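Local coordinates for D-alanyl-D-alanine carboxypeptidase (Enterococcus faecalis V583, PDB 5ZHF), which cleaves the C-terminal D-alanine from peptidoglycan-derived pentapeptides as a zinc-dependent M15B carboxypeptidase linked to vancomycin resistance, at the zinc ion site. Residues are numbered along the deposited sequence; one frame, centred on the assembly and turned at random.

The zinc ion site. Residues 96, 98, 139-140, 147, 190, 192-193. With ZN (zinc ion), chain B.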
ATOM      1  N   GLY A  96       6.448  -5.721   1.148  1.00 18.52           N
ATOM      2  CA  GLY A  96       5.373  -6.339   0.353  1.00 18.90           C
ATOM      3  C   GLY A  96       4.427  -7.099   1.288  1.00 17.96           C
ATOM      4  O   GLY A  96       3.793  -6.525   2.182  1.00 19.23           O
ATOM      5  N   ARG A  98       3.042  -9.296   4.252  1.00 18.84           N
ATOM      6  CA  ARG A  98       3.318  -9.456   5.669  1.00 20.39           C
ATOM      7  C   ARG A  98       2.431 -10.527   6.268  1.00 20.84           C
ATOM      8  O   ARG A  98       1.234 -10.583   5.975  1.00 21.41           O
ATOM      9  CB  ARG A  98       3.032  -8.166   6.424  1.00 22.17           C
ATOM     10  CG  ARG A  98       3.878  -6.984   6.025  1.00 22.32           C
ATOM     11  CD  ARG A  98       3.372  -5.765   6.793  1.00 23.67           C
ATOM     12  NE  ARG A  98       3.983  -4.581   6.261  1.00 24.49           N
ATOM     13  CZ  ARG A  98       3.528  -3.342   6.383  1.00 25.18           C
ATOM     14  NH1 ARG A  98       2.424  -3.056   7.078  1.00 24.77           N
ATOM     15  NH2 ARG A  98       4.210  -2.363   5.779  1.00 25.49           N
ATOM     16  N   GLU A 139      -3.749  -4.322   3.785  1.00 19.02           N
ATOM     17  CA  GLU A 139      -3.544  -4.771   2.436  1.00 20.01           C
ATOM     18  C   GLU A 139      -2.230  -5.525   2.288  1.00 19.41           C
ATOM     19  O   GLU A 139      -2.079  -6.290   1.350  1.00 20.26           O
ATOM     20  CB  GLU A 139      -3.516  -3.616   1.445  1.00 20.61           C
ATOM     21  CG  GLU A 139      -4.830  -2.918   1.244  1.00 20.74           C
ATOM     22  CD  GLU A 139      -4.779  -1.915   0.122  1.00 20.76           C
ATOM     23  OE1 GLU A 139      -3.712  -1.290  -0.118  1.00 19.60           O
ATOM     24  OE2 GLU A 139      -5.813  -1.748  -0.550  1.00 20.60           O
ATOM     25  N   HIS A 140      -1.259  -5.286   3.162  1.00 20.63           N
ATOM     26  CA  HIS A 140      -0.013  -6.028   3.059  1.00 19.99           C
ATOM     27  C   HIS A 140      -0.207  -7.515   3.245  1.00 19.74           C
ATOM     28  O   HIS A 140       0.562  -8.302   2.728  1.00 19.70           O
ATOM     29  CB  HIS A 140       1.056  -5.490   3.991  1.00 20.36           C
ATOM     30  CG  HIS A 140       1.615  -4.175   3.549  1.00 20.90           C
ATOM     31  ND1 HIS A 140       2.656  -4.086   2.650  1.00 20.55           N
ATOM     32  CD2 HIS A 140       1.268  -2.900   3.859  1.00 21.20           C
ATOM     33  CE1 HIS A 140       2.933  -2.811   2.427  1.00 20.87           C
ATOM     34  NE2 HIS A 140       2.108  -2.070   3.144  1.00 18.95           N
ATOM     35  N   ASP A 147       5.003  -1.127  -0.249  1.00 17.69           N
ATOM     36  CA  ASP A 147       5.537   0.177   0.122  1.00 18.13           C
ATOM     37  C   ASP A 147       6.759   0.387  -0.708  1.00 17.38           C
ATOM     38  O   ASP A 147       7.669  -0.435  -0.680  1.00 18.78           O
ATOM     39  CB  ASP A 147       5.876   0.254   1.602  1.00 18.62           C
ATOM     40  CG  ASP A 147       4.670   0.084   2.485  1.00 18.41           C
ATOM     41  OD1 ASP A 147       3.538   0.469   2.094  1.00 19.42           O
ATOM     42  OD2 ASP A 147       4.865  -0.385   3.608  1.00 20.26           O
ATOM     43  N   GLU A 190       0.112   8.320   3.061  1.00 23.54           N
ATOM     44  CA  GLU A 190       1.202   7.358   2.971  1.00 22.84           C
ATOM     45  C   GLU A 190       1.654   7.265   1.511  1.00 21.70           C
ATOM     46  O   GLU A 190       1.246   6.372   0.771  1.00 20.67           O
ATOM     47  CB  GLU A 190       0.746   5.991   3.508  1.00 22.73           C
ATOM     48  CG  GLU A 190       0.391   6.087   4.987  1.00 23.46           C
ATOM     49  CD  GLU A 190       0.122   4.755   5.630  1.00 25.07           C
ATOM     50  OE1 GLU A 190      -0.279   3.797   4.935  1.00 25.87           O
ATOM     51  OE2 GLU A 190       0.285   4.687   6.852  1.00 26.76           O
ATOM     52  N   TRP A 192       4.122   6.294  -0.016  1.00 19.44           N
ATOM     53  CA  TRP A 192       4.816   5.043  -0.346  1.00 19.01           C
ATOM     54  C   TRP A 192       3.898   3.848  -0.644  1.00 17.93           C
ATOM     55  O   TRP A 192       4.361   2.887  -1.258  1.00 16.55           O
ATOM     56  CB  TRP A 192       5.747   4.638   0.812  1.00 19.44           C
ATOM     57  CG  TRP A 192       5.084   4.627   2.126  1.00 20.13           C
ATOM     58  CD1 TRP A 192       4.376   3.606   2.692  1.00 20.69           C
ATOM     59  CD2 TRP A 192       5.028   5.712   3.073  1.00 22.01           C
ATOM     60  NE1 TRP A 192       3.891   3.984   3.901  1.00 21.48           N
ATOM     61  CE2 TRP A 192       4.270   5.271   4.164  1.00 21.88           C
ATOM     62  CE3 TRP A 192       5.538   7.010   3.091  1.00 22.06           C
ATOM     63  CZ2 TRP A 192       4.029   6.077   5.287  1.00 23.34           C
ATOM     64  CZ3 TRP A 192       5.284   7.815   4.200  1.00 23.73           C
ATOM     65  CH2 TRP A 192       4.555   7.339   5.282  1.00 23.92           C
ATOM     66  N   HIS A 193       2.645   3.876  -0.186  1.00 17.38           N
ATOM     67  CA  HIS A 193       1.820   2.641  -0.168  1.00 17.73           C
ATOM     68  C   HIS A 193       0.958   2.546  -1.448  1.00 17.60           C
ATOM     69  O   HIS A 193       0.014   3.319  -1.630  1.00 18.85           O
ATOM     70  CB  HIS A 193       0.957   2.577   1.083  1.00 18.36           C
ATOM     71  CG  HIS A 193       0.126   1.340   1.183  1.00 17.84           C
ATOM     72  ND1 HIS A 193       0.373   0.338   2.097  1.00 18.62           N
ATOM     73  CD2 HIS A 193      -0.955   0.945   0.471  1.00 18.40           C
ATOM     74  CE1 HIS A 193      -0.538  -0.610   1.956  1.00 19.67           C
ATOM     75  NE2 HIS A 193      -1.368  -0.255   0.988  1.00 18.84           N
TER
HETATM   76 ZN    ZN B 301       1.982   0.029   3.246  1.00 19.60          ZN
HETATM   77  O   HOH W   1       2.009   1.478   4.924  1.00 19.59           O
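At least four bonds grip the zinc ion of this M15B metallopeptidase, from His140, Asp147, His193 and a water, in a roughly tetrahedral arrangement stretched where His140 NE2 and the water stand 133° apart. The two histidines bind through different nitrogens. His140 points NE2 at the metal, 2.1 Å from ZN, whereas His193, whose CG is anti to its backbone N (chi1 -178°), reaches it with ND1, 2.0 Å from ZN. Each ring is held in rotation from behind. ND1 of His140 donates in its ring plane to a lone pair of the Gly96 carbonyl O at 2.7 Å, and NE2 of His193 donates almost straight (164° at H) to the anti lone pair of Glu139 OE1 at 2.8 Å; this carboxylate may make the imidazole a stronger zinc donor. Asp147 binds mainly through OD1. Its other oxygen, OD2, stands off at 2.9 Å from ZN and forms a salt bridge with Arg98 NH2. The extended Arg98 side chain lays that same NH2 over the centre of the His140 ring, 3.4 Å above its plane, so one guanidinium touches two zinc ligands and may steady both. On the catalytic side, the water lies in plane at the edge of the Trp192 indole; Trp192 NE1 is 3.3 Å from the water O, and OE1 of Glu190, the likely general base, equally far, both long, weak contacts. Zinc would be expected to lower the water's pKa, priming it for attack.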